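PDB 2ZWR: metallo-beta-lactamase superfamily protein from Thermus thermophilus, which binds a pair of zinc ions in a metallo-beta-lactamase-type active site and probably acts as a hydrolase. Local coordinates for residues Leu26-Phe40 / Phe57-Leu70. Sequence-based numbering, arbitrary orientation.
With ZN (zinc ion), chain C; ZN (zinc ion), chain G.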
ATOM      1  N   LEU A  26      -4.527  -3.989   8.143  1.00 12.22           N
ATOM      2  CA  LEU A  26      -3.158  -4.166   7.747  1.00 11.17           C
ATOM      3  C   LEU A  26      -2.995  -3.796   6.271  1.00 10.56           C
ATOM      4  O   LEU A  26      -3.597  -4.426   5.399  1.00 10.41           O
ATOM      5  CB  LEU A  26      -2.748  -5.615   8.006  1.00 10.84           C
ATOM      6  CG  LEU A  26      -1.344  -6.037   7.590  1.00 11.07           C
ATOM      7  CD1 LEU A  26      -0.293  -5.143   8.215  1.00  7.86           C
ATOM      8  CD2 LEU A  26      -1.159  -7.508   7.962  1.00 10.72           C
ATOM      9  N   ILE A  27      -2.184  -2.765   6.018  1.00  9.77           N
ATOM     10  CA  ILE A  27      -1.906  -2.256   4.670  1.00  8.80           C
ATOM     11  C   ILE A  27      -0.600  -2.818   4.097  1.00  8.56           C
ATOM     12  O   ILE A  27       0.462  -2.661   4.703  1.00  8.32           O
ATOM     13  CB  ILE A  27      -1.845  -0.695   4.665  1.00  8.90           C
ATOM     14  CG1 ILE A  27      -3.187  -0.105   5.111  1.00  9.11           C
ATOM     15  CG2 ILE A  27      -1.416  -0.141   3.292  1.00  8.59           C
ATOM     16  CD1 ILE A  27      -3.182   1.423   5.290  1.00  7.97           C
ATOM     17  N   ASP A  28      -0.693  -3.446   2.922  1.00  8.12           N
ATOM     18  CA  ASP A  28       0.466  -3.962   2.157  1.00  7.84           C
ATOM     19  C   ASP A  28       1.421  -4.907   2.941  1.00  8.16           C
ATOM     20  O   ASP A  28       2.615  -4.591   3.101  1.00  8.33           O
ATOM     21  CB  ASP A  28       1.292  -2.815   1.546  1.00  7.76           C
ATOM     22  CG  ASP A  28       0.525  -1.986   0.525  1.00  8.10           C
ATOM     23  OD1 ASP A  28      -0.642  -2.296   0.219  1.00  8.91           O
ATOM     24  OD2 ASP A  28       1.117  -1.003   0.019  1.00  7.55           O
ATOM     25  N   PRO A  29       0.920  -6.073   3.401  1.00  7.76           N
ATOM     26  CA  PRO A  29       1.832  -7.037   4.051  1.00  7.78           C
ATOM     27  C   PRO A  29       2.750  -7.702   3.018  1.00  8.13           C
ATOM     28  O   PRO A  29       2.395  -8.738   2.466  1.00  7.92           O
ATOM     29  CB  PRO A  29       0.875  -8.076   4.648  1.00  7.28           C
ATOM     30  CG  PRO A  29      -0.370  -7.990   3.783  1.00  7.47           C
ATOM     31  CD  PRO A  29      -0.468  -6.571   3.324  1.00  7.28           C
ATOM     32  N   GLY A  30       3.921  -7.105   2.784  1.00  8.35           N
ATOM     33  CA  GLY A  30       4.773  -7.444   1.654  1.00  9.14           C
ATOM     34  C   GLY A  30       5.638  -8.688   1.769  1.00 10.21           C
ATOM     35  O   GLY A  30       5.940  -9.347   0.762  1.00 10.49           O
ATOM     36  N   ASP A  31       6.029  -9.013   2.994  1.00 10.66           N
ATOM     37  CA  ASP A  31       6.929 -10.113   3.245  1.00 11.79           C
ATOM     38  C   ASP A  31       7.057 -10.330   4.741  1.00 11.99           C
ATOM     39  O   ASP A  31       6.496  -9.571   5.541  1.00 11.29           O
ATOM     40  CB  ASP A  31       8.306  -9.792   2.643  1.00 12.59           C
ATOM     41  CG  ASP A  31       9.104 -11.028   2.318  1.00 13.82           C
ATOM     42  OD1 ASP A  31       8.604 -12.144   2.537  1.00 17.36           O
ATOM     43  OD2 ASP A  31      10.245 -10.888   1.855  1.00 18.72           O
ATOM     44  N   GLU A  32       7.775 -11.389   5.105  1.00 12.77           N
ATOM     45  CA  GLU A  32       8.131 -11.677   6.506  1.00 13.57           C
ATOM     46  C   GLU A  32       6.894 -11.751   7.409  1.00 13.48           C
ATOM     47  O   GLU A  32       6.730 -10.931   8.315  1.00 13.46           O
ATOM     48  CB  GLU A  32       9.147 -10.658   7.051  1.00 12.98           C
ATOM     49  CG  GLU A  32      10.389 -10.457   6.174  1.00 14.02           C
ATOM     50  CD  GLU A  32      11.486  -9.643   6.862  1.00 15.06           C
ATOM     51  OE1 GLU A  32      12.071 -10.129   7.864  1.00 18.98           O
ATOM     52  OE2 GLU A  32      11.779  -8.521   6.407  1.00 16.22           O
ATOM     53  N   PRO A  33       6.026 -12.745   7.167  1.00 13.67           N
ATOM     54  CA  PRO A  33       4.803 -12.899   7.954  1.00 13.76           C
ATOM     55  C   PRO A  33       5.059 -13.027   9.458  1.00 14.29           C
ATOM     56  O   PRO A  33       4.234 -12.559  10.255  1.00 13.59           O
ATOM     57  CB  PRO A  33       4.183 -14.192   7.404  1.00 13.71           C
ATOM     58  CG  PRO A  33       5.283 -14.888   6.653  1.00 13.54           C
ATOM     59  CD  PRO A  33       6.162 -13.796   6.139  1.00 13.36           C
ATOM     60  N   GLU A  34       6.185 -13.644   9.833  1.00 14.62           N
ATOM     61  CA  GLU A  34       6.570 -13.812  11.245  1.00 16.01           C
ATOM     62  C   GLU A  34       6.757 -12.458  11.911  1.00 15.90           C
ATOM     63  O   GLU A  34       6.411 -12.283  13.070  1.00 16.74           O
ATOM     64  CB  GLU A  34       7.889 -14.595  11.405  1.00 16.26           C
ATOM     65  CG  GLU A  34       8.269 -15.536  10.274  1.00 20.34           C
ATOM     66  CD  GLU A  34       8.777 -14.816   9.019  1.00 23.93           C
ATOM     67  OE1 GLU A  34       9.751 -14.031   9.082  1.00 25.88           O
ATOM     68  OE2 GLU A  34       8.201 -15.063   7.954  1.00 25.61           O
ATOM     69  N   LYS A  35       7.324 -11.507  11.172  1.00 16.00           N
ATOM     70  CA  LYS A  35       7.531 -10.143  11.655  1.00 15.74           C
ATOM     71  C   LYS A  35       6.189  -9.429  11.863  1.00 15.16           C
ATOM     72  O   LYS A  35       6.012  -8.689  12.840  1.00 15.43           O
ATOM     73  CB  LYS A  35       8.427  -9.375  10.670  1.00 15.74           C
ATOM     74  CG  LYS A  35       9.186  -8.202  11.268  1.00 18.13           C
ATOM     75  CD  LYS A  35      10.475  -7.892  10.481  1.00 19.92           C
ATOM     76  N   LEU A  36       5.238  -9.673  10.959  1.00 14.12           N
ATOM     77  CA  LEU A  36       3.884  -9.113  11.089  1.00 13.46           C
ATOM     78  C   LEU A  36       3.096  -9.731  12.243  1.00 13.12           C
ATOM     79  O   LEU A  36       2.499  -9.015  13.044  1.00 12.36           O
ATOM     80  CB  LEU A  36       3.107  -9.242   9.777  1.00 13.28           C
ATOM     81  CG  LEU A  36       3.592  -8.284   8.682  1.00 12.92           C
ATOM     82  CD1 LEU A  36       3.212  -8.815   7.312  1.00 13.25           C
ATOM     83  CD2 LEU A  36       3.048  -6.878   8.905  1.00 11.51           C
ATOM     84  N   LEU A  37       3.102 -11.060  12.318  1.00 13.23           N
ATOM     85  CA  LEU A  37       2.517 -11.777  13.444  1.00 13.43           C
ATOM     86  C   LEU A  37       3.069 -11.278  14.796  1.00 13.42           C
ATOM     87  O   LEU A  37       2.314 -11.112  15.744  1.00 13.37           O
ATOM     88  CB  LEU A  37       2.716 -13.290  13.281  1.00 13.64           C
ATOM     89  CG  LEU A  37       1.884 -13.933  12.160  1.00 13.74           C
ATOM     90  CD1 LEU A  37       2.438 -15.316  11.766  1.00 14.20           C
ATOM     91  CD2 LEU A  37       0.406 -14.006  12.534  1.00 10.71           C
ATOM     92  N   ALA A  38       4.374 -11.019  14.857  1.00 13.64           N
ATOM     93  CA  ALA A  38       5.017 -10.454  16.060  1.00 13.72           C
ATOM     94  C   ALA A  38       4.572  -9.025  16.367  1.00 13.76           C
ATOM     95  O   ALA A  38       4.475  -8.641  17.536  1.00 14.18           O
ATOM     96  CB  ALA A  38       6.535 -10.526  15.950  1.00 13.26           C
ATOM     97  N   LEU A  39       4.313  -8.243  15.320  1.00 13.69           N
ATOM     98  CA  LEU A  39       3.754  -6.899  15.475  1.00 13.39           C
ATOM     99  C   LEU A  39       2.347  -6.917  16.091  1.00 13.47           C
ATOM    100  O   LEU A  39       2.029  -6.073  16.939  1.00 12.95           O
ATOM    101  CB  LEU A  39       3.739  -6.138  14.139  1.00 13.18           C
ATOM    102  CG  LEU A  39       3.394  -4.638  14.193  1.00 13.38           C
ATOM    103  CD1 LEU A  39       4.302  -3.872  15.158  1.00 11.98           C
ATOM    104  CD2 LEU A  39       3.428  -3.990  12.799  1.00 13.16           C
ATOM    105  N   PHE A  40       1.513  -7.866  15.657  1.00 13.49           N
ATOM    106  CA  PHE A  40       0.185  -8.053  16.253  1.00 14.01           C
ATOM    107  C   PHE A  40       0.313  -8.257  17.760  1.00 14.26           C
ATOM    108  O   PHE A  40      -0.485  -7.727  18.522  1.00 14.65           O
ATOM    109  CB  PHE A  40      -0.583  -9.240  15.635  1.00 13.66           C
ATOM    110  CG  PHE A  40      -0.723  -9.190  14.129  1.00 13.52           C
ATOM    111  CD1 PHE A  40      -0.478  -8.017  13.407  1.00 13.14           C
ATOM    112  CD2 PHE A  40      -1.116 -10.328  13.434  1.00 13.23           C
ATOM    113  CE1 PHE A  40      -0.600  -7.989  12.024  1.00 13.02           C
ATOM    114  CE2 PHE A  40      -1.248 -10.309  12.048  1.00 13.39           C
ATOM    115  CZ  PHE A  40      -0.991  -9.137  11.343  1.00 13.89           C
ATOM    116  N   PHE A  57       4.708  -7.531  -6.263  1.00  8.49           N
ATOM    117  CA  PHE A  57       5.052  -8.635  -5.368  1.00  8.77           C
ATOM    118  C   PHE A  57       5.627  -8.222  -4.010  1.00  8.88           C
ATOM    119  O   PHE A  57       5.438  -8.942  -3.020  1.00  9.89           O
ATOM    120  CB  PHE A  57       5.955  -9.664  -6.072  1.00  8.81           C
ATOM    121  CG  PHE A  57       7.395  -9.211  -6.291  1.00  8.67           C
ATOM    122  CD1 PHE A  57       7.814  -8.786  -7.549  1.00  8.54           C
ATOM    123  CD2 PHE A  57       8.339  -9.275  -5.260  1.00  9.76           C
ATOM    124  CE1 PHE A  57       9.144  -8.389  -7.781  1.00  9.57           C
ATOM    125  CE2 PHE A  57       9.677  -8.881  -5.477  1.00  9.17           C
ATOM    126  CZ  PHE A  57      10.076  -8.437  -6.741  1.00  8.86           C
ATOM    127  N   ASP A  58       6.321  -7.082  -3.954  1.00  8.61           N
ATOM    128  CA  ASP A  58       6.890  -6.606  -2.685  1.00  8.55           C
ATOM    129  C   ASP A  58       5.833  -6.073  -1.716  1.00  8.24           C
ATOM    130  O   ASP A  58       6.143  -5.760  -0.563  1.00  8.33           O
ATOM    131  CB  ASP A  58       8.023  -5.581  -2.915  1.00  8.57           C
ATOM    132  CG  ASP A  58       7.577  -4.370  -3.733  1.00  9.28           C
ATOM    133  OD1 ASP A  58       6.948  -4.543  -4.796  1.00  9.88           O
ATOM    134  OD2 ASP A  58       7.862  -3.236  -3.311  1.00  8.41           O
ATOM    135  N   HIS A  59       4.584  -5.994  -2.171  1.00  8.13           N
ATOM    136  CA  HIS A  59       3.484  -5.518  -1.332  1.00  8.21           C
ATOM    137  C   HIS A  59       2.520  -6.630  -0.914  1.00  8.45           C
ATOM    138  O   HIS A  59       1.643  -6.408  -0.075  1.00  8.35           O
ATOM    139  CB  HIS A  59       2.752  -4.349  -2.023  1.00  8.02           C
ATOM    140  CG  HIS A  59       3.595  -3.114  -2.140  1.00  7.63           C
ATOM    141  ND1 HIS A  59       3.430  -2.014  -1.324  1.00  7.08           N
ATOM    142  CD2 HIS A  59       4.651  -2.834  -2.937  1.00  7.61           C
ATOM    143  CE1 HIS A  59       4.339  -1.104  -1.623  1.00  6.95           C
ATOM    144  NE2 HIS A  59       5.100  -1.581  -2.592  1.00  7.83           N
ATOM    145  N   VAL A  60       2.693  -7.828  -1.481  1.00  8.89           N
ATOM    146  CA  VAL A  60       1.707  -8.923  -1.304  1.00  8.74           C
ATOM    147  C   VAL A  60       2.308 -10.276  -0.875  1.00  9.21           C
ATOM    148  O   VAL A  60       1.584 -11.271  -0.745  1.00  9.67           O
ATOM    149  CB  VAL A  60       0.823  -9.123  -2.586  1.00  8.99           C
ATOM    150  CG1 VAL A  60       0.066  -7.829  -2.955  1.00  7.94           C
ATOM    151  CG2 VAL A  60       1.674  -9.618  -3.769  1.00  7.02           C
ATOM    152  N   GLY A  61       3.616 -10.313  -0.633  1.00  9.75           N
ATOM    153  CA  GLY A  61       4.311 -11.564  -0.300  1.00  9.69           C
ATOM    154  C   GLY A  61       3.936 -12.258   1.011  1.00 10.34           C
ATOM    155  O   GLY A  61       4.270 -13.435   1.201  1.00 10.44           O
ATOM    156  N   ALA A  62       3.261 -11.536   1.914  1.00  9.75           N
ATOM    157  CA  ALA A  62       2.826 -12.084   3.198  1.00  9.59           C
ATOM    158  C   ALA A  62       1.322 -12.240   3.265  1.00  9.68           C
ATOM    159  O   ALA A  62       0.785 -12.640   4.293  1.00 10.05           O
ATOM    160  CB  ALA A  62       3.300 -11.210   4.346  1.00  9.68           C
ATOM    161  N   VAL A  63       0.632 -11.926   2.173  1.00  9.60           N
ATOM    162  CA  VAL A  63      -0.829 -12.068   2.156  1.00  9.17           C
ATOM    163  C   VAL A  63      -1.272 -13.507   2.428  1.00  9.26           C
ATOM    164  O   VAL A  63      -2.076 -13.724   3.326  1.00  9.37           O
ATOM    165  CB  VAL A  63      -1.473 -11.511   0.858  1.00  8.97           C
ATOM    166  CG1 VAL A  63      -2.954 -11.912   0.770  1.00  8.81           C
ATOM    167  CG2 VAL A  63      -1.328 -10.003   0.810  1.00  6.63           C
ATOM    168  N   ALA A  64      -0.734 -14.482   1.679  1.00  9.16           N
ATOM    169  CA  ALA A  64      -1.193 -15.882   1.792  1.00  9.10           C
ATOM    170  C   ALA A  64      -1.177 -16.508   3.212  1.00  9.60           C
ATOM    171  O   ALA A  64      -2.204 -17.028   3.656  1.00 10.07           O
ATOM    172  CB  ALA A  64      -0.481 -16.789   0.775  1.00  8.25           C
ATOM    173  N   PRO A  65      -0.017 -16.479   3.916  1.00 10.13           N
ATOM    174  CA  PRO A  65       0.002 -16.998   5.295  1.00 10.36           C
ATOM    175  C   PRO A  65      -0.963 -16.305   6.251  1.00 11.09           C
ATOM    176  O   PRO A  65      -1.548 -16.969   7.110  1.00 11.35           O
ATOM    177  CB  PRO A  65       1.457 -16.778   5.751  1.00 10.46           C
ATOM    178  CG  PRO A  65       2.053 -15.787   4.769  1.00 10.31           C
ATOM    179  CD  PRO A  65       1.327 -16.039   3.476  1.00  9.65           C
ATOM    180  N   LEU A  66      -1.133 -14.993   6.105  1.00 11.22           N
ATOM    181  CA  LEU A  66      -2.029 -14.240   6.983  1.00 11.54           C
ATOM    182  C   LEU A  66      -3.508 -14.527   6.718  1.00 12.10           C
ATOM    183  O   LEU A  66      -4.302 -14.547   7.645  1.00 11.86           O
ATOM    184  CB  LEU A  66      -1.736 -12.740   6.896  1.00 11.41           C
ATOM    185  CG  LEU A  66      -0.332 -12.353   7.386  1.00 11.13           C
ATOM    186  CD1 LEU A  66      -0.131 -10.848   7.334  1.00 11.47           C
ATOM    187  CD2 LEU A  66      -0.055 -12.880   8.785  1.00  9.92           C
ATOM    188  N   VAL A  67      -3.858 -14.764   5.452  1.00 12.19           N
ATOM    189  CA  VAL A  67      -5.213 -15.175   5.077  1.00 12.99           C
ATOM    190  C   VAL A  67      -5.503 -16.599   5.582  1.00 13.80           C
ATOM    191  O   VAL A  67      -6.575 -16.869   6.124  1.00 13.89           O
ATOM    192  CB  VAL A  67      -5.427 -15.070   3.539  1.00 12.33           C
ATOM    193  CG1 VAL A  67      -6.701 -15.761   3.109  1.00 12.81           C
ATOM    194  CG2 VAL A  67      -5.435 -13.605   3.098  1.00 12.36           C
ATOM    195  N   GLU A  68      -4.535 -17.493   5.412  1.00 14.65           N
ATOM    196  CA  GLU A  68      -4.622 -18.855   5.945  1.00 16.29           C
ATOM    197  C   GLU A  68      -4.822 -18.876   7.474  1.00 14.89           C
ATOM    198  O   GLU A  68      -5.658 -19.623   7.981  1.00 15.00           O
ATOM    199  CB  GLU A  68      -3.365 -19.654   5.573  1.00 15.96           C
ATOM    200  CG  GLU A  68      -3.497 -21.145   5.865  1.00 19.80           C
ATOM    201  CD  GLU A  68      -2.287 -21.954   5.432  1.00 21.14           C
ATOM    202  OE1 GLU A  68      -1.128 -21.468   5.577  1.00 26.12           O
ATOM    203  OE2 GLU A  68      -2.504 -23.096   4.957  1.00 28.24           O
ATOM    204  N   ALA A  69      -4.060 -18.059   8.200  1.00 14.08           N
ATOM    205  CA  ALA A  69      -4.139 -18.045   9.665  1.00 13.21           C
ATOM    206  C   ALA A  69      -5.381 -17.328  10.201  1.00 12.77           C
ATOM    207  O   ALA A  69      -5.974 -17.770  11.186  1.00 12.59           O
ATOM    208  CB  ALA A  69      -2.884 -17.437  10.252  1.00 13.54           C
ATOM    209  N   LEU A  70      -5.774 -16.232   9.546  1.00 12.02           N
ATOM    210  CA  LEU A  70      -6.799 -15.332  10.091  1.00 11.62           C
ATOM    211  C   LEU A  70      -8.052 -15.104   9.222  1.00 11.30           C
ATOM    212  O   LEU A  70      -8.913 -14.297   9.586  1.00 10.58           O
ATOM    213  CB  LEU A  70      -6.157 -13.985  10.478  1.00 11.89           C
ATOM    214  CG  LEU A  70      -5.149 -13.991  11.646  1.00 12.30           C
ATOM    215  CD1 LEU A  70      -4.354 -12.695  11.675  1.00 11.11           C
ATOM    216  CD2 LEU A  70      -5.848 -14.234  12.996  1.00 11.13           C
TER
HETATM  217 ZN    ZN C 208       6.848  -1.190  -3.712  1.00 11.99          ZN
HETATM  218 ZN    ZN G 212       9.900 -13.848   2.338  1.00 35.97          ZN
HETATM  219  O   HOH W   1       7.531  -9.863  -1.374  1.00 11.34           O
HETATM  220  O   HOH W   2      11.625 -12.918   3.069  1.00 18.88           O
HETATM  221  O   HOH W   3       6.677  -1.912  -5.471  1.00 14.02           O
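The imidazole of His-59 meets the carboxylate of Asp-28 at its edge, the two planes nearly perpendicular at 87°. ND1 of His-59 donates to OD2 of Asp-28 over 2.9 Å, reaching that oxygen from above the carboxylate plane; Thr-53 also hydrogen-bonds OD2. With CG anti to its carbonyl carbon (chi1 -67°), His-59 directs its other nitrogen, NE2, to the zinc ion of chain C, 2.1 Å away. Asp-28, bonded to ND1 of this metal-holding ring, is a second-shell residue that helps fix the ring's rotation and may polarise the imidazole toward the metal. The Phe-40 ring has the carbonyl oxygen of Leu-36 over one face and CD2 of Leu-26 at its edge, while CD1 of Leu-70 approaches CE2 of Phe-40 obliquely at 3.9 Å. This is the metallo-beta-lactamase fold, in which Asp-58 and His-59, from the HxHxDH motif, join Asp-144 and His-184 around the chain C zinc. Beyond His-59 the backbones close up: Ala-62 N donates to Pro-29 O, and one water bridges the carbonyl oxygens of Gly-30 and Phe-57. Leu-66 then forks into the apolar layer, CD1 lying 3.6 Å from Leu-26 CD2 and near Leu-36, CD2 alongside Leu-37.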